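PDB 5KCI: uncharacterized protein YPL067C from Saccharomyces cerevisiae, which is of unknown function but is probably a histidine triad protein connected with amyloid toxicity. Local coordinates for residues Met56-Leu61 / Val161-Phe165; Ala78-Ser82 / Arg129-Phe133; Leu86-Asn92 / His104-Lys110; Leu113-Ser117 / Trp151-Tyr155; Gln137-Arg141 / Asp189-Phe195. The contacts are given in a common frame with arbitrary orientation. Where two conformers were deposited one is given. Numbering follows the deposited sequence.

Interaction 1: Met56-Leu61 / Val161-Phe165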
# COMPACT_ATOMS: atom_id res chain seq x y z
N MET A 56 -16.45 3.88 5.88
CA MET A 56 -15.15 4.30 5.35
C MET A 56 -14.90 3.80 3.93
O MET A 56 -14.12 4.42 3.19
CB MET A 56 -14.04 3.82 6.27
CG MET A 56 -14.01 4.61 7.59
SD MET A 56 -13.75 6.39 7.32
CE MET A 56 -12.12 6.34 6.54
N ASN A 57 -15.55 2.73 3.50
CA ASN A 57 -15.51 2.36 2.09
C ASN A 57 -16.05 3.48 1.21
O ASN A 57 -15.41 3.90 0.24
CB ASN A 57 -16.30 1.08 1.87
CG ASN A 57 -15.80 -0.03 2.73
OD1 ASN A 57 -14.73 -0.59 2.46
ND2 ASN A 57 -16.56 -0.38 3.77
N GLN A 58 -17.21 4.02 1.57
CA GLN A 58 -17.78 5.09 0.76
C GLN A 58 -16.92 6.34 0.85
O GLN A 58 -16.77 7.07 -0.14
CB GLN A 58 -19.21 5.38 1.21
CG GLN A 58 -19.92 6.45 0.38
CD GLN A 58 -20.04 6.09 -1.08
OE1 GLN A 58 -20.01 6.96 -1.94
NE2 GLN A 58 -20.23 4.81 -1.36
N TYR A 59 -16.37 6.60 2.03
CA TYR A 59 -15.54 7.78 2.21
C TYR A 59 -14.35 7.72 1.28
O TYR A 59 -14.10 8.65 0.51
CB TYR A 59 -15.06 7.88 3.65
CG TYR A 59 -14.17 9.10 3.87
CD1 TYR A 59 -14.73 10.36 4.07
CD2 TYR A 59 -12.79 8.99 3.87
CE1 TYR A 59 -13.94 11.48 4.26
CE2 TYR A 59 -11.99 10.11 4.07
CZ TYR A 59 -12.57 11.34 4.27
OH TYR A 59 -11.77 12.44 4.45
N VAL A 60 -13.64 6.59 1.29
CA VAL A 60 -12.45 6.46 0.47
C VAL A 60 -12.81 6.56 -1.00
O VAL A 60 -12.16 7.29 -1.77
CB VAL A 60 -11.73 5.13 0.79
CG1 VAL A 60 -10.58 4.91 -0.17
CG2 VAL A 60 -11.23 5.17 2.23
N LEU A 61 -13.87 5.86 -1.42
CA LEU A 61 -14.31 5.96 -2.81
C LEU A 61 -14.49 7.41 -3.18
O LEU A 61 -14.06 7.85 -4.26
CB LEU A 61 -15.63 5.22 -3.03
CG LEU A 61 -15.55 3.71 -3.04
CD1 LEU A 61 -16.97 3.15 -2.94
CD2 LEU A 61 -14.82 3.20 -4.29
N VAL A 161 -11.91 -1.02 5.62
CA VAL A 161 -12.22 -0.61 4.26
C VAL A 161 -12.13 -1.83 3.36
O VAL A 161 -11.38 -1.84 2.38
CB VAL A 161 -11.25 0.48 3.78
CG1 VAL A 161 -11.72 1.09 2.47
CG2 VAL A 161 -11.08 1.56 4.87
N ALA A 162 -12.89 -2.87 3.69
CA ALA A 162 -12.70 -4.15 3.00
C ALA A 162 -13.26 -4.19 1.60
O ALA A 162 -12.97 -5.14 0.86
CB ALA A 162 -13.29 -5.27 3.84
N ARG A 163 -14.04 -3.19 1.19
CA ARG A 163 -14.64 -3.19 -0.14
C ARG A 163 -13.73 -2.56 -1.17
O ARG A 163 -14.05 -2.60 -2.36
CB ARG A 163 -16.01 -2.49 -0.12
CG ARG A 163 -17.13 -3.26 0.61
CD ARG A 163 -18.43 -2.46 0.70
NE ARG A 163 -19.38 -2.80 -0.37
CZ ARG A 163 -20.41 -3.64 -0.24
NH1 ARG A 163 -20.65 -4.26 0.91
NH2 ARG A 163 -21.20 -3.87 -1.28
N ILE A 164 -12.57 -2.01 -0.78
CA ILE A 164 -11.65 -1.43 -1.73
C ILE A 164 -10.30 -2.08 -1.49
O ILE A 164 -9.75 -2.00 -0.38
CB ILE A 164 -11.53 0.10 -1.60
CG1 ILE A 164 -12.91 0.74 -1.46
CG2 ILE A 164 -10.74 0.67 -2.80
CD1 ILE A 164 -12.90 2.15 -1.04
N PHE A 165 -9.73 -2.65 -2.54
CA PHE A 165 -8.42 -3.27 -2.38
C PHE A 165 -7.37 -2.23 -2.01
O PHE A 165 -7.29 -1.16 -2.63
CB PHE A 165 -8.01 -3.97 -3.67
CG PHE A 165 -6.64 -4.59 -3.59
CD1 PHE A 165 -6.49 -5.91 -3.19
CD2 PHE A 165 -5.52 -3.85 -3.88
CE1 PHE A 165 -5.21 -6.47 -3.09
CE2 PHE A 165 -4.25 -4.42 -3.78
CZ PHE A 165 -4.12 -5.75 -3.40
O HOH W 1 -15.23 -2.33 6.11
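Asn57 makes the main polar link here. With chi1 at -57° (m) it swings its amide off the first turn of helix 56-64 toward the loop, and OD1 accepts the backbone hydrogen of Arg163 N at 3.0 Å (160°). The other end of that amide is held by Asp55 and makes a weak 3.3 Å bond from Asn57 ND2 to a water, which also takes a weak 3.4 Å bond from Ala162 N. The loop can offer its NH this way because residues Val161 to Ile164 form a type I turn, closed by a weak bond of 3.4 Å from Ile164 N to Val161 O. This turn leads directly into strand 165-172, which carries His166 and is consistent with a histidine triad-type motif. Beside the polar link, Ile164 makes the closest apolar contacts. In its m,t rotamer it reaches straight for the helix, putting CD1 3.7 Å from Val60 CB, 3.7 Å from Leu61 CG and 3.3 Å from the carbonyl Asn57 O. Val161, chi1 t, lays CG1 4.1 Å from Val60 CG2, while its CG2 sits 4.0 Å from Met56 CB. The all-m chain of Met56 carries its sulfur away from the loop. Trp108 of strand 102-109 backs Val60, Val161 and Ile164. Arg163 starts toward the helix, then turns off, and its end is poorly ordered.

Interaction 2: Ala78-Ser82 / Arg129-Phe133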
# COMPACT_ATOMS: atom_id res chain seq x y z
N ALA A 78 -11.11 -3.86 -17.55
CA ALA A 78 -9.73 -3.39 -17.47
C ALA A 78 -8.95 -4.17 -16.41
O ALA A 78 -9.44 -4.42 -15.31
CB ALA A 78 -9.72 -1.90 -17.17
N LYS A 79 -7.72 -4.57 -16.77
CA LYS A 79 -6.82 -5.23 -15.84
C LYS A 79 -6.36 -4.26 -14.75
O LYS A 79 -6.18 -3.07 -15.01
CB LYS A 79 -5.59 -5.79 -16.57
CG LYS A 79 -5.75 -7.16 -17.23
CD LYS A 79 -4.56 -7.51 -18.16
CE LYS A 79 -3.30 -7.90 -17.39
NZ LYS A 79 -2.09 -8.02 -18.30
N ALA A 80 -6.18 -4.78 -13.54
CA ALA A 80 -5.65 -3.99 -12.44
C ALA A 80 -4.36 -3.33 -12.90
O ALA A 80 -3.58 -3.94 -13.63
CB ALA A 80 -5.38 -4.88 -11.23
N PHE A 81 -4.19 -2.06 -12.56
CA PHE A 81 -2.98 -1.28 -12.83
C PHE A 81 -2.77 -0.97 -14.32
O PHE A 81 -1.74 -0.36 -14.67
CB PHE A 81 -1.73 -1.97 -12.27
CG PHE A 81 -1.85 -2.34 -10.83
CD1 PHE A 81 -2.23 -1.39 -9.89
CD2 PHE A 81 -1.60 -3.64 -10.41
CE1 PHE A 81 -2.37 -1.72 -8.55
CE2 PHE A 81 -1.74 -3.98 -9.08
CZ PHE A 81 -2.13 -3.03 -8.15
N SER A 82 -3.71 -1.34 -15.19
CA SER A 82 -3.58 -1.11 -16.63
C SER A 82 -3.72 0.35 -17.00
O SER A 82 -3.37 0.72 -18.12
CB SER A 82 -4.63 -1.89 -17.41
OG SER A 82 -5.90 -1.35 -17.09
N ARG A 129 0.91 -10.40 -10.32
CA ARG A 129 0.52 -9.11 -10.90
C ARG A 129 0.98 -7.94 -10.05
O ARG A 129 1.52 -6.95 -10.58
CB ARG A 129 -1.00 -9.05 -11.08
CG ARG A 129 -1.50 -7.76 -11.74
CD ARG A 129 -1.09 -7.68 -13.21
NE ARG A 129 -1.64 -6.49 -13.86
CZ ARG A 129 -1.26 -6.02 -15.04
NH1 ARG A 129 -0.29 -6.62 -15.73
NH2 ARG A 129 -1.82 -4.93 -15.54
N MET A 130 0.77 -8.02 -8.73
CA MET A 130 1.26 -6.95 -7.86
C MET A 130 2.77 -6.80 -8.00
O MET A 130 3.30 -5.67 -8.10
CB MET A 130 0.90 -7.25 -6.40
CG MET A 130 1.41 -6.20 -5.43
SD MET A 130 0.74 -4.55 -5.74
CE MET A 130 -0.92 -4.91 -5.27
N ASN A 131 3.48 -7.92 -7.97
CA ASN A 131 4.94 -7.87 -8.09
C ASN A 131 5.37 -7.21 -9.40
O ASN A 131 6.26 -6.35 -9.41
CB ASN A 131 5.51 -9.28 -7.95
CG ASN A 131 5.58 -9.73 -6.50
OD1 ASN A 131 5.77 -8.91 -5.59
ND2 ASN A 131 5.47 -11.02 -6.29
N ALA A 132 4.75 -7.59 -10.51
CA ALA A 132 5.09 -7.00 -11.80
C ALA A 132 4.84 -5.50 -11.80
O ALA A 132 5.66 -4.72 -12.35
CB ALA A 132 4.28 -7.67 -12.91
N PHE A 133 3.75 -5.08 -11.18
CA PHE A 133 3.42 -3.67 -11.12
C PHE A 133 4.50 -2.89 -10.40
O PHE A 133 4.97 -1.86 -10.89
CB PHE A 133 2.10 -3.46 -10.40
CG PHE A 133 1.70 -2.02 -10.27
CD1 PHE A 133 1.51 -1.23 -11.40
CD2 PHE A 133 1.52 -1.44 -9.02
CE1 PHE A 133 1.13 0.12 -11.28
CE2 PHE A 133 1.13 -0.12 -8.90
CZ PHE A 133 0.92 0.66 -10.03
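A type II turn, Lys79 to Ser82, docks here on one side of helix 120-135. The turn is closed by Ser82 N to Lys79 O at 3.0 Å and doubled by Ser82 OG to the same Lys79 O at 2.7 Å. Its third residue, Phe81, has positive phi (69°) and turns its ring toward the helix, where it lies face to face on Phe133, centroids 3.9 Å apart and planes at 8°. The turn precedes strand 87-91, and Leu107 of the neighbouring strand touches both rings, so the stack fills the space between helix and sheet. Met130 CE lies at the Phe81 ring edge, 3.6 Å from CZ, and its SD sits obliquely, 5.0 Å from the centroid, a Met-aromatic contact. Arg129 NH2 and NE both donate hydrogen bonds to Ala80 O, at 2.8 Å and 3.2 Å. Lys79 NZ approaches Arg129 NH1 to 3.4 Å, two like charges; Ala199 O, at the chain end, accepts from Arg129 NH1 and weakly from Lys79 NZ.

Interaction 3: Leu86-Asn92 / His104-Lys110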
# COMPACT_ATOMS: atom_id res chain seq x y z
N LEU A 86 -7.07 3.69 -12.36
CA LEU A 86 -7.55 2.52 -11.65
C LEU A 86 -6.84 2.32 -10.32
O LEU A 86 -7.13 1.33 -9.63
CB LEU A 86 -7.37 1.27 -12.52
CG LEU A 86 -8.20 1.23 -13.81
CD1 LEU A 86 -7.94 -0.05 -14.59
CD2 LEU A 86 -9.69 1.34 -13.51
N TYR A 87 -5.90 3.19 -9.95
CA TYR A 87 -5.20 3.02 -8.69
C TYR A 87 -4.75 4.38 -8.16
O TYR A 87 -4.78 5.39 -8.86
CB TYR A 87 -3.99 2.07 -8.86
CG TYR A 87 -3.02 2.49 -9.92
CD1 TYR A 87 -1.99 3.39 -9.65
CD2 TYR A 87 -3.12 1.98 -11.20
CE1 TYR A 87 -1.09 3.77 -10.66
CE2 TYR A 87 -2.24 2.36 -12.21
CZ TYR A 87 -1.23 3.25 -11.94
OH TYR A 87 -0.36 3.62 -12.95
N ALA A 88 -4.32 4.38 -6.90
CA ALA A 88 -3.82 5.59 -6.28
C ALA A 88 -2.88 5.20 -5.14
O ALA A 88 -3.14 4.25 -4.41
CB ALA A 88 -4.97 6.45 -5.75
N VAL A 89 -1.79 5.94 -5.01
CA VAL A 89 -0.82 5.72 -3.93
C VAL A 89 -0.87 6.92 -2.99
O VAL A 89 -0.88 8.07 -3.43
CB VAL A 89 0.59 5.46 -4.49
CG1 VAL A 89 1.08 6.61 -5.30
CG2 VAL A 89 1.56 5.17 -3.35
N ARG A 90 -0.94 6.63 -1.69
CA ARG A 90 -0.99 7.64 -0.65
C ARG A 90 -0.00 7.29 0.45
O ARG A 90 0.35 6.13 0.62
CB ARG A 90 -2.40 7.75 -0.02
CG ARG A 90 -3.49 8.16 -0.99
CD ARG A 90 -3.45 9.65 -1.24
NE ARG A 90 -4.54 10.12 -2.10
CZ ARG A 90 -4.54 10.06 -3.42
NH1 ARG A 90 -3.52 9.54 -4.07
NH2 ARG A 90 -5.59 10.52 -4.11
N ALA A 91 0.49 8.31 1.15
CA ALA A 91 1.22 8.05 2.38
C ALA A 91 0.24 7.58 3.46
O ALA A 91 -0.87 8.10 3.56
CB ALA A 91 1.96 9.31 2.84
N ASN A 92 0.63 6.56 4.22
CA ASN A 92 -0.19 6.12 5.34
C ASN A 92 -0.15 7.18 6.43
O ASN A 92 0.93 7.56 6.90
CB ASN A 92 0.28 4.77 5.90
CG ASN A 92 -0.74 4.13 6.85
OD1 ASN A 92 -1.42 4.83 7.61
ND2 ASN A 92 -0.85 2.81 6.81
N HIS A 104 5.94 4.08 4.85
CA HIS A 104 4.75 3.22 4.78
C HIS A 104 3.74 3.88 3.86
O HIS A 104 3.13 4.89 4.22
CB HIS A 104 4.20 3.05 6.19
CG HIS A 104 3.09 2.08 6.30
ND1 HIS A 104 2.66 1.59 7.51
CD2 HIS A 104 2.31 1.49 5.36
CE1 HIS A 104 1.65 0.76 7.32
NE2 HIS A 104 1.41 0.68 6.02
N LEU A 105 3.58 3.32 2.67
CA LEU A 105 2.61 3.83 1.70
C LEU A 105 1.44 2.86 1.60
O LEU A 105 1.54 1.72 2.04
CB LEU A 105 3.23 3.99 0.30
CG LEU A 105 4.52 4.79 0.22
CD1 LEU A 105 5.00 4.85 -1.23
CD2 LEU A 105 4.32 6.20 0.77
N VAL A 106 0.35 3.35 1.03
CA VAL A 106 -0.85 2.55 0.76
C VAL A 106 -1.17 2.71 -0.71
O VAL A 106 -1.24 3.83 -1.22
CB VAL A 106 -2.05 2.98 1.62
CG1 VAL A 106 -3.28 2.06 1.30
CG2 VAL A 106 -1.69 2.92 3.09
N LEU A 107 -1.34 1.59 -1.38
CA LEU A 107 -1.72 1.51 -2.78
C LEU A 107 -3.14 0.98 -2.89
O LEU A 107 -3.39 -0.20 -2.67
CB LEU A 107 -0.77 0.56 -3.51
CG LEU A 107 -1.11 0.19 -4.95
CD1 LEU A 107 -1.09 1.41 -5.85
CD2 LEU A 107 -0.09 -0.87 -5.44
N TRP A 108 -4.04 1.85 -3.30
CA TRP A 108 -5.46 1.55 -3.51
C TRP A 108 -5.67 1.14 -4.96
O TRP A 108 -5.09 1.72 -5.89
CB TRP A 108 -6.31 2.78 -3.19
CG TRP A 108 -6.20 3.22 -1.79
CD1 TRP A 108 -5.31 4.14 -1.28
CD2 TRP A 108 -6.96 2.74 -0.69
NE1 TRP A 108 -5.52 4.28 0.08
CE2 TRP A 108 -6.53 3.43 0.46
CE3 TRP A 108 -8.01 1.81 -0.57
CZ2 TRP A 108 -7.09 3.19 1.72
CZ3 TRP A 108 -8.55 1.58 0.67
CH2 TRP A 108 -8.10 2.26 1.79
N SER A 109 -6.53 0.13 -5.17
CA SER A 109 -6.83 -0.34 -6.51
C SER A 109 -8.34 -0.53 -6.70
O SER A 109 -8.98 -1.17 -5.88
CB SER A 109 -6.13 -1.66 -6.81
OG SER A 109 -6.42 -2.11 -8.13
N LYS A 110 -8.86 0.04 -7.79
CA LYS A 110 -10.26 -0.16 -8.18
C LYS A 110 -10.55 -1.61 -8.51
O LYS A 110 -11.68 -2.07 -8.37
CB LYS A 110 -10.58 0.70 -9.40
CG LYS A 110 -11.08 2.10 -9.15
CD LYS A 110 -11.79 2.63 -10.41
CE LYS A 110 -11.72 4.16 -10.52
NZ LYS A 110 -11.76 4.64 -11.94
O HOH W 2 -5.91 -1.09 -10.52
O HOH W 3 3.68 7.50 6.01
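Six backbone hydrogen bonds join the segments. Ala88 and Trp108 bond both ways, Ala88 N to Trp108 O at 2.9 Å and Trp108 N to Ala88 O at 2.8 Å. Arg90 and Val106 repeat this, Arg90 N to Val106 O at 2.9 Å and Val106 N to Arg90 O at 2.8 Å. Lys110 N to Leu86 O (2.8 Å) and Asn92 N to His104 O (3.0 Å) extend it past strand 87-91. Non-hydrogen-bonded pairs alternate with these, with CA-H...O contacts such as Tyr87 CA to Trp108 O at 3.1 Å. A water joins Leu86 O (2.9 Å) to Ser109 OG (2.6 Å), which also hydrogen-bonds Val111 O.

Among side chains, Tyr87, Val89 and Leu107 share one face, with Tyr87 CB 4.2 Å from Leu107 CD1; helix 120-135 covers Leu107. Ala88, Arg90, Val106 and Trp108 take the other, where helix 56-64 lies against Ala88, Arg90 and Trp108. Asn92 CB lies over the His104 ring, 4.0 Å from its centroid, a CH-pi contact; His104 NE2 is hydrogen-bonded to His168 ND1. The strands run at 162° as a twisted antiparallel beta hairpin, 87-91 an outer strand of the four-stranded sheet, 102-109 an inner one.

Interaction 4: Leu113-Ser117 / Trp151-Tyr155. With SO4 (sulfate ion), chain D.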
# COMPACT_ATOMS: atom_id res chain seq x y z
N LEU A 113 -7.31 -7.55 -6.31
CA LEU A 113 -6.34 -8.60 -6.57
C LEU A 113 -6.46 -9.65 -5.46
O LEU A 113 -6.19 -9.33 -4.29
CB LEU A 113 -4.92 -8.05 -6.63
CG LEU A 113 -4.70 -7.03 -7.75
CD1 LEU A 113 -4.79 -5.62 -7.19
CD2 LEU A 113 -3.37 -7.27 -8.46
N PRO A 114 -6.91 -10.97 -5.78
CA PRO A 114 -7.21 -11.98 -4.74
C PRO A 114 -5.97 -12.62 -4.12
O PRO A 114 -5.77 -13.84 -4.17
CB PRO A 114 -8.06 -13.00 -5.51
CG PRO A 114 -8.36 -12.41 -6.86
CD PRO A 114 -7.31 -11.40 -7.13
N VAL A 115 -5.13 -11.80 -3.49
CA VAL A 115 -3.81 -12.27 -3.08
C VAL A 115 -3.81 -13.25 -1.92
O VAL A 115 -2.74 -13.81 -1.60
CB VAL A 115 -2.92 -11.05 -2.72
CG1 VAL A 115 -2.76 -10.15 -3.93
CG2 VAL A 115 -3.50 -10.27 -1.54
N HIS A 116 -4.93 -13.45 -1.24
CA HIS A 116 -5.06 -14.41 -0.15
C HIS A 116 -6.18 -15.39 -0.47
O HIS A 116 -7.00 -15.70 0.40
CB HIS A 116 -5.35 -13.70 1.18
CG HIS A 116 -4.25 -12.80 1.67
ND1 HIS A 116 -2.98 -13.25 1.92
CD2 HIS A 116 -4.26 -11.49 2.03
CE1 HIS A 116 -2.23 -12.25 2.35
NE2 HIS A 116 -2.99 -11.17 2.43
N SER A 117 -6.26 -15.85 -1.71
CA SER A 117 -7.30 -16.79 -2.09
C SER A 117 -6.92 -18.19 -1.62
O SER A 117 -5.74 -18.53 -1.54
CB SER A 117 -7.50 -16.78 -3.60
OG SER A 117 -8.19 -17.94 -4.03
N TRP A 151 5.77 -5.49 0.28
CA TRP A 151 4.36 -5.17 0.30
C TRP A 151 3.59 -6.30 0.96
O TRP A 151 4.05 -7.44 1.00
CB TRP A 151 3.80 -4.90 -1.12
CG TRP A 151 3.78 -6.09 -2.03
CD1 TRP A 151 4.77 -6.50 -2.88
CD2 TRP A 151 2.68 -7.02 -2.22
NE1 TRP A 151 4.37 -7.63 -3.56
CE2 TRP A 151 3.10 -7.96 -3.18
CE3 TRP A 151 1.41 -7.14 -1.65
CZ2 TRP A 151 2.27 -9.02 -3.61
CZ3 TRP A 151 0.58 -8.20 -2.08
CH2 TRP A 151 1.03 -9.12 -3.04
N PHE A 152 2.42 -5.94 1.50
CA PHE A 152 1.53 -6.94 2.05
C PHE A 152 0.11 -6.41 1.99
O PHE A 152 -0.13 -5.20 1.95
CB PHE A 152 1.84 -7.31 3.50
CG PHE A 152 1.81 -6.14 4.45
CD1 PHE A 152 2.91 -5.29 4.59
CD2 PHE A 152 0.71 -5.92 5.24
CE1 PHE A 152 2.87 -4.23 5.46
CE2 PHE A 152 0.66 -4.85 6.12
CZ PHE A 152 1.73 -4.01 6.25
N VAL A 153 -0.83 -7.35 2.04
CA VAL A 153 -2.23 -7.02 2.10
C VAL A 153 -2.77 -7.64 3.39
O VAL A 153 -2.66 -8.85 3.59
CB VAL A 153 -2.99 -7.57 0.88
CG1 VAL A 153 -4.47 -7.36 1.07
CG2 VAL A 153 -2.50 -6.85 -0.38
N ASN A 154 -3.36 -6.81 4.24
CA ASN A 154 -3.89 -7.30 5.49
C ASN A 154 -5.05 -8.26 5.25
O ASN A 154 -5.88 -8.06 4.35
CB ASN A 154 -4.35 -6.15 6.37
CG ASN A 154 -3.23 -5.59 7.23
OD1 ASN A 154 -2.25 -6.27 7.50
ND2 ASN A 154 -3.41 -4.39 7.71
N TYR A 155 -5.08 -9.32 6.04
CA TYR A 155 -6.13 -10.33 5.94
C TYR A 155 -7.47 -9.73 6.34
O TYR A 155 -7.54 -8.69 7.00
CB TYR A 155 -5.84 -11.51 6.87
CG TYR A 155 -4.48 -12.15 6.66
CD1 TYR A 155 -4.22 -12.88 5.53
CD2 TYR A 155 -3.48 -12.05 7.63
CE1 TYR A 155 -3.01 -13.50 5.32
CE2 TYR A 155 -2.25 -12.67 7.43
CZ TYR A 155 -2.02 -13.40 6.27
OH TYR A 155 -0.83 -14.03 6.02
S SO4 D . -5.86 -1.96 6.67
O1 SO4 D . -7.25 -1.63 6.27
O2 SO4 D . -5.15 -2.77 5.70
O3 SO4 D . -5.09 -0.71 6.85
O4 SO4 D . -5.88 -2.67 7.94
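The loop between strand 102-109 and helix 120-135 folds against the end of strand 149-152, an outermost strand of the antiparallel sheet. Leu113 to Val115 form an inverse gamma turn centred on Pro114, in which Val115 N bonds Leu113 O at 2.8 Å. That bend sends Val115 toward the strand, where CG2 meets Val153 CB at 3.7 Å and CG1 meets Trp151 CH2 at 4.0 Å. The indole nitrogen of Trp151 is held by Asn131 of helix 120-135, so the ring lies between loop and helix. His116 follows, modelled here in one of two conformers. Its NE2 donates to Val153 O at 2.6 Å, while its ring meets that of Tyr155 obliquely, centroids 4.4 Å apart and planes at 45°. Past Val153, Asn154 turns away from the loop to a sulfate, probably from the crystallisation liquor, that may mark an anion-binding pocket with Ser160, His166 and His168: Asn154 ND2 donates to sulfate O4 at 3.0 Å and O2 at 3.1 Å.

Interaction 5: Gln137-Arg141 / Asp189-Phe195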
# COMPACT_ATOMS: atom_id res chain seq x y z
N GLN A 137 8.32 0.01 -11.89
CA GLN A 137 8.24 1.42 -11.54
C GLN A 137 9.63 2.07 -11.61
O GLN A 137 10.46 1.79 -10.72
CB GLN A 137 7.67 1.59 -10.15
CG GLN A 137 6.23 1.08 -10.05
CD GLN A 137 5.31 1.77 -11.01
OE1 GLN A 137 5.44 2.96 -11.28
NE2 GLN A 137 4.33 1.01 -11.54
N PRO A 138 9.89 2.96 -12.55
CA PRO A 138 11.21 3.64 -12.56
C PRO A 138 11.51 4.36 -11.27
O PRO A 138 12.69 4.40 -10.84
CB PRO A 138 11.10 4.63 -13.73
CG PRO A 138 9.95 4.18 -14.54
CD PRO A 138 9.01 3.50 -13.60
N LEU A 139 10.50 4.93 -10.62
CA LEU A 139 10.73 5.68 -9.40
C LEU A 139 11.19 4.79 -8.26
O LEU A 139 11.71 5.31 -7.27
CB LEU A 139 9.47 6.45 -9.00
CG LEU A 139 8.98 7.55 -9.95
CD1 LEU A 139 7.62 8.03 -9.52
CD2 LEU A 139 9.95 8.72 -9.99
N LEU A 140 11.06 3.47 -8.38
CA LEU A 140 11.52 2.53 -7.35
C LEU A 140 12.81 1.80 -7.74
O LEU A 140 13.27 0.93 -6.99
CB LEU A 140 10.42 1.49 -7.05
CG LEU A 140 9.05 2.05 -6.63
CD1 LEU A 140 8.10 0.94 -6.31
CD2 LEU A 140 9.22 2.97 -5.40
N ARG A 141 13.38 2.11 -8.91
CA ARG A 141 14.46 1.29 -9.47
C ARG A 141 15.55 0.96 -8.45
O ARG A 141 15.87 -0.21 -8.24
CB ARG A 141 15.06 1.99 -10.69
CG ARG A 141 16.31 1.33 -11.27
CD ARG A 141 17.04 2.27 -12.22
NE ARG A 141 17.32 3.57 -11.60
CZ ARG A 141 18.37 3.84 -10.83
NH1 ARG A 141 19.27 2.89 -10.57
NH2 ARG A 141 18.53 5.05 -10.32
N ASP A 189 8.08 13.13 -4.49
CA ASP A 189 8.15 12.89 -5.93
C ASP A 189 7.23 11.75 -6.35
O ASP A 189 6.40 11.89 -7.27
CB ASP A 189 9.61 12.59 -6.30
CG ASP A 189 9.96 13.02 -7.69
OD1 ASP A 189 9.59 14.15 -8.07
OD2 ASP A 189 10.60 12.24 -8.42
N ILE A 190 7.35 10.61 -5.67
CA ILE A 190 6.52 9.44 -6.00
C ILE A 190 5.05 9.78 -5.89
O ILE A 190 4.25 9.44 -6.78
CB ILE A 190 6.89 8.27 -5.07
CG1 ILE A 190 8.26 7.75 -5.44
CG2 ILE A 190 5.84 7.17 -5.15
CD1 ILE A 190 8.93 6.98 -4.34
N LEU A 191 4.65 10.39 -4.78
CA LEU A 191 3.24 10.67 -4.56
C LEU A 191 2.70 11.71 -5.54
O LEU A 191 1.52 11.66 -5.91
CB LEU A 191 3.03 11.16 -3.13
CG LEU A 191 3.42 10.17 -2.03
CD1 LEU A 191 3.34 10.84 -0.67
CD2 LEU A 191 2.53 8.94 -2.08
N SER A 192 3.55 12.66 -5.96
CA SER A 192 3.12 13.68 -6.91
C SER A 192 2.95 13.09 -8.30
O SER A 192 1.93 13.32 -8.95
CB SER A 192 4.14 14.82 -6.94
OG SER A 192 3.89 15.68 -8.02
N HIS A 193 3.93 12.32 -8.76
CA HIS A 193 3.86 11.68 -10.07
C HIS A 193 2.91 10.49 -10.09
O HIS A 193 2.27 10.24 -11.12
CB HIS A 193 5.25 11.23 -10.52
CG HIS A 193 6.20 12.35 -10.76
ND1 HIS A 193 5.93 13.39 -11.62
CD2 HIS A 193 7.44 12.59 -10.26
CE1 HIS A 193 6.95 14.23 -11.64
NE2 HIS A 193 7.88 13.77 -10.82
N GLY A 194 2.83 9.74 -9.00
CA GLY A 194 2.13 8.47 -8.98
C GLY A 194 2.94 7.36 -9.61
O GLY A 194 4.01 7.56 -10.19
N PHE A 195 2.41 6.15 -9.52
CA PHE A 195 3.02 5.04 -10.22
C PHE A 195 2.54 5.00 -11.68
O PHE A 195 1.46 5.48 -12.01
CB PHE A 195 2.68 3.73 -9.53
CG PHE A 195 3.37 3.54 -8.20
CD1 PHE A 195 4.66 4.03 -7.98
CD2 PHE A 195 2.74 2.86 -7.18
CE1 PHE A 195 5.29 3.82 -6.76
CE2 PHE A 195 3.37 2.66 -5.97
CZ PHE A 195 4.64 3.14 -5.75
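This is an apolar side-chain contact, on the face of the sheet that carries Leu107 and Val89, between the link joining helices 120-135 and 141-146 and the C-terminal end of helix 180-193. Leu139 gives the largest single share, 102 Å². Sitting in the short 3-10 segment 138-140, it points at the helix and puts CD1 3.9 Å from Ile190 CA, 4.1 Å from His193 CB and 3.7 Å from Gly194 O, with CB 4.0 Å from Ile190 CG1. Next, Leu140 is buried, and the end of its side chain approaches the helix: CD2 is 4.2 Å from Ile190 CD1 and CD1 4.0 Å from Phe195 CE1. Both Leu140 and Ile190 also touch Leu171 of strand 165-172, so the contact forms part of the layer between helices and antiparallel sheet. The 3-10 turn is closed by Leu140 N to Gln137 O at 2.9 Å. The helix ends at Gly194, whose N still bonds Ile190 O at 2.7 Å but whose positive phi (78°) breaks the helical geometry. Phe195, next in the chain, is buried. Gln137 OE1 passes 3.4 Å from Phe195 CB and accepts a hydrogen bond from Glu196 N, while Gln137 NE2 donates to Phe133 O.

Interaction 3, the hairpin, lies about 5 Å from the chain centre, and the other centres lie about 12 to 14 Å from its own. Interaction 1 covers the Trp108 face of its strands; interactions 2 and 5 lie on the Leu107 face, meeting where Phe133 CZ approaches Phe195 CB at 3.6 Å. Interaction 4 is at the sheet's far strand, 149-152, about 22 Å centre to centre from interaction 5. Along the chain, interactions 2, 3 and 4 nest within the loop closed by interaction 1, whereas interaction 5 crosses it, drawing in the C-terminal helix. Sequence-distant parts therefore close round one sheet.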